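Local coordinates for protein putative aminopeptidase (Leishmania major, PDB 5NTH) that probably removes residues from the amino termini of peptides as a manganese-dependent leucyl aminopeptidase of the M17 family, at residues A[160-165]-A[173-178]; A[123-128]-A[156-161]. One frame throughout, in Å; residues are numbered along the deposited sequence.

How the interactions relate
The two contacts follow each other along one long connection between helix 148-156 and strand 181-185, and their centres lie 13 Å apart. Interaction 2 sets the start of this connection, residues 156-161, against the end of helix 117-127. Interaction 1 begins on the shared residues Pro160 and His161 and brings 160-165 back against 173-178, later in the same connection. Pro160 serves mainly interaction 2, while the imidazole of His161 turns to Asp221. Both contacts sit on the same side of the chain's centre, about 17 and 18 Å from it, and away from the two manganese ions and the bound actinonin. Interaction 1 also reaches a second subunit; interaction 2 does not.

Interaction 1: residues A[160-165]-A[173-178]; sequences PHSYTA and AYMKQA
The phenol rings of Tyr163 and Tyr174 lie side by side and point the same way, their planes 3° apart but slid so far that they barely overlap, with centroids 5.5 Å apart. They join two arms of the irregular loop between helix 148-156 and strand 181-185, which run roughly antiparallel. Tyr163 CE1 sits 3.4 Å from Tyr174 CB, and Tyr163 OH reaches Tyr174 CD2 at 3.3 Å. Tyr163 CB starts away from the other arm, and CG is anti to the backbone N (chi1 -177°); the far end of the ring nevertheless comes back to Tyr174. Ala165 CB comes obliquely to the Tyr174 ring, 3.9 Å from CD2. Arg218 of helix 203-221 also packs on Tyr163, while Val373 and Val375 of a second subunit pack on Tyr163 and Tyr174 respectively.

Beside the rings, Lys176 N donates to Ser162 O at 2.9 Å, in the carbonyl plane and on a lone pair, and Thr164 N makes a weak bond to Tyr174 O, which Arg218 NH1 also grips. Thr164 CG2 lies against the aliphatic part of Lys176, and on Ser162 the CB atom meets Met175 SD at 3.7 Å.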
# COMPACT_ATOMS: atom_id res chain seq x y z
N PRO A 160 31.24 12.10 20.74
CA PRO A 160 30.47 12.96 19.82
C PRO A 160 31.11 12.97 18.43
O PRO A 160 32.33 13.06 18.32
CB PRO A 160 30.50 14.37 20.48
CG PRO A 160 31.18 14.21 21.81
CD PRO A 160 31.89 12.87 21.83
N HIS A 161 30.28 12.91 17.40
CA HIS A 161 30.77 12.66 16.03
C HIS A 161 31.43 13.87 15.43
O HIS A 161 30.99 14.97 15.66
CB HIS A 161 29.62 12.20 15.12
CG HIS A 161 29.07 10.86 15.51
ND1 HIS A 161 28.61 9.95 14.58
CD2 HIS A 161 28.94 10.27 16.72
CE1 HIS A 161 28.21 8.86 15.21
NE2 HIS A 161 28.40 9.03 16.51
N SER A 162 32.48 13.66 14.64
CA SER A 162 33.25 14.75 14.07
C SER A 162 32.58 15.47 12.92
O SER A 162 32.86 16.63 12.69
CB SER A 162 34.64 14.29 13.65
OG SER A 162 34.64 13.54 12.46
N TYR A 163 31.73 14.76 12.16
CA TYR A 163 30.94 15.41 11.12
C TYR A 163 29.74 16.09 11.73
O TYR A 163 28.87 15.42 12.34
CB TYR A 163 30.45 14.44 10.02
CG TYR A 163 29.70 15.20 8.93
CD1 TYR A 163 30.38 15.78 7.88
CD2 TYR A 163 28.30 15.39 8.99
CE1 TYR A 163 29.71 16.52 6.91
CE2 TYR A 163 27.63 16.11 8.00
CZ TYR A 163 28.34 16.68 6.97
OH TYR A 163 27.74 17.42 5.95
N THR A 164 29.69 17.41 11.54
CA THR A 164 28.50 18.22 11.87
C THR A 164 28.49 19.50 11.02
O THR A 164 29.54 19.95 10.56
CB THR A 164 28.44 18.52 13.40
OG1 THR A 164 27.16 19.04 13.76
CG2 THR A 164 29.50 19.47 13.80
N ALA A 165 27.29 20.03 10.78
CA ALA A 165 27.10 21.38 10.20
C ALA A 165 26.35 22.36 11.15
O ALA A 165 26.12 23.53 10.79
CB ALA A 165 26.41 21.30 8.85
N ALA A 173 34.90 23.22 7.74
CA ALA A 173 35.02 21.92 7.06
C ALA A 173 34.20 20.80 7.68
O ALA A 173 34.59 19.66 7.67
CB ALA A 173 36.48 21.51 6.96
N TYR A 174 33.05 21.14 8.23
CA TYR A 174 32.18 20.12 8.80
C TYR A 174 32.90 19.25 9.86
O TYR A 174 32.59 18.09 10.03
CB TYR A 174 31.56 19.25 7.66
CG TYR A 174 30.81 20.07 6.62
CD1 TYR A 174 31.49 20.71 5.59
CD2 TYR A 174 29.41 20.22 6.67
CE1 TYR A 174 30.82 21.47 4.63
CE2 TYR A 174 28.73 20.99 5.72
CZ TYR A 174 29.44 21.62 4.70
OH TYR A 174 28.83 22.41 3.75
N MET A 175 33.86 19.82 10.57
CA MET A 175 34.71 19.06 11.46
C MET A 175 34.70 19.66 12.84
O MET A 175 35.17 20.77 13.01
CB MET A 175 36.13 19.09 10.95
CG MET A 175 37.15 18.47 11.89
SD MET A 175 36.89 16.70 11.97
CE MET A 175 38.53 16.17 12.50
N LYS A 176 34.22 18.91 13.82
CA LYS A 176 34.20 19.34 15.20
C LYS A 176 34.81 18.26 16.09
O LYS A 176 34.41 17.13 16.05
CB LYS A 176 32.78 19.60 15.62
CG LYS A 176 32.61 20.27 16.97
CD LYS A 176 31.12 20.45 17.22
CE LYS A 176 30.75 20.42 18.69
NZ LYS A 176 30.58 21.80 19.22
N GLN A 177 35.79 18.66 16.89
CA GLN A 177 36.48 17.81 17.86
C GLN A 177 36.82 18.71 19.05
O GLN A 177 37.97 19.11 19.27
CB GLN A 177 37.72 17.16 17.25
CG GLN A 177 37.37 15.98 16.36
CD GLN A 177 38.53 15.01 16.19
OE1 GLN A 177 39.66 15.42 15.93
NE2 GLN A 177 38.23 13.71 16.32
N ALA A 178 35.76 19.05 19.76
CA ALA A 178 35.74 20.14 20.71
C ALA A 178 36.24 19.65 22.03
O ALA A 178 36.87 20.39 22.77
CB ALA A 178 34.31 20.67 20.87

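Interaction 2: residues A[123-128]-A[156-161]; sequences AVAAAC and ARAAPH
A type I beta turn, Ala156 to Ala159, leads out of helix 148-156 and presses Ala158 against Val124 and Ala125 near the end of helix 117-127, within the N-terminal domain, a sequence family of the macro clan. No hydrogen bond crosses the contact; small apolar groups carry it.

Ala158 is the central piece. Its CB points at the helix and meets Val124 CG1 at 3.6 Å, with Val124 CB only slightly farther off. CG1 of Val124 is anti to the backbone N (chi1 167°), and this branch is the one that does the touching. The carbonyl of Ala158 turns to the next helical residue: Ala125 CA makes a CA-H...O contact with Ala158 O at 3.6 Å, bent to 137° at the hydrogen, and Ala125 CB lies 3.9 Å from the same oxygen.

Farther along, Cys128 and Pro160 continue the packing. Cys128 CB approaches Pro160 CD at 3.9 Å, while Cys128 SG stands 4.0 Å from the same ring carbon. Met179 touches both side chains. Leu181 of strand 181-185 packs on Val124, Cys128 and Ala159, and Ala126 and Ala127 rest on Met100 of strand 97-103, so helix end and turn both rest on strands of the same sheet.

The guanidinium of Arg157 has its partners elsewhere: NE bonds Ser121 OG, farther back on helix 117-127, and NH1 bonds Gly453 O. Within the helix end, Val124 O accepts from two donors, Ala127 N at 2.8 Å and Cys128 N at 3.1 Å.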
# COMPACT_ATOMS: atom_id res chain seq x y z
N ALA A 123 27.30 4.04 27.87
CA ALA A 123 27.64 4.78 29.07
C ALA A 123 28.55 5.96 28.76
O ALA A 123 28.36 7.07 29.31
CB ALA A 123 28.29 3.86 30.06
N VAL A 124 29.54 5.74 27.89
CA VAL A 124 30.38 6.83 27.39
C VAL A 124 29.52 7.93 26.77
O VAL A 124 29.58 9.07 27.20
CB VAL A 124 31.44 6.33 26.40
CG1 VAL A 124 32.09 7.47 25.63
CG2 VAL A 124 32.52 5.55 27.14
N ALA A 125 28.68 7.57 25.82
CA ALA A 125 27.90 8.53 25.05
C ALA A 125 27.12 9.47 25.90
O ALA A 125 27.03 10.64 25.59
CB ALA A 125 26.94 7.80 24.12
N ALA A 126 26.54 8.92 26.96
CA ALA A 126 25.73 9.68 27.89
C ALA A 126 26.58 10.60 28.80
O ALA A 126 26.07 11.57 29.33
CB ALA A 126 24.90 8.73 28.73
N ALA A 127 27.85 10.30 28.99
CA ALA A 127 28.73 11.16 29.78
C ALA A 127 29.29 12.30 28.96
O ALA A 127 29.66 13.36 29.51
CB ALA A 127 29.86 10.34 30.36
N CYS A 128 29.39 12.12 27.65
CA CYS A 128 29.99 13.15 26.82
C CYS A 128 29.04 14.34 26.67
O CYS A 128 29.48 15.43 26.28
CB CYS A 128 30.40 12.61 25.45
SG CYS A 128 31.60 11.27 25.49
N ALA A 156 35.92 4.99 21.40
CA ALA A 156 36.11 5.78 20.16
C ALA A 156 34.81 6.06 19.44
O ALA A 156 34.54 7.18 19.02
CB ALA A 156 37.04 5.05 19.21
N ARG A 157 34.00 5.02 19.34
CA ARG A 157 32.79 5.06 18.53
C ARG A 157 31.69 5.76 19.28
O ARG A 157 30.66 6.04 18.67
CB ARG A 157 32.33 3.65 18.13
CG ARG A 157 31.67 2.88 19.27
CD ARG A 157 31.19 1.51 18.82
NE ARG A 157 30.68 0.74 19.96
CZ ARG A 157 30.49 -0.58 20.00
NH1 ARG A 157 30.75 -1.33 18.93
NH2 ARG A 157 30.02 -1.16 21.12
N ALA A 158 31.88 6.00 20.59
CA ALA A 158 30.85 6.60 21.44
C ALA A 158 31.07 8.10 21.69
O ALA A 158 30.29 8.74 22.38
CB ALA A 158 30.73 5.84 22.74
N ALA A 159 32.10 8.65 21.09
CA ALA A 159 32.40 10.05 21.25
C ALA A 159 31.45 10.83 20.40
O ALA A 159 30.96 10.32 19.41
CB ALA A 159 33.82 10.34 20.80
N PRO A 160 31.24 12.10 20.74
CA PRO A 160 30.47 12.96 19.82
C PRO A 160 31.11 12.97 18.43
O PRO A 160 32.33 13.06 18.32
CB PRO A 160 30.50 14.37 20.48
CG PRO A 160 31.18 14.21 21.81
CD PRO A 160 31.89 12.87 21.83
N HIS A 161 30.28 12.91 17.40
CA HIS A 161 30.77 12.66 16.03
C HIS A 161 31.43 13.87 15.43
O HIS A 161 30.99 14.97 15.66
CB HIS A 161 29.62 12.20 15.12
CG HIS A 161 29.07 10.86 15.51
ND1 HIS A 161 28.61 9.95 14.58
CD2 HIS A 161 28.94 10.27 16.72
CE1 HIS A 161 28.21 8.86 15.21
NE2 HIS A 161 28.40 9.03 16.51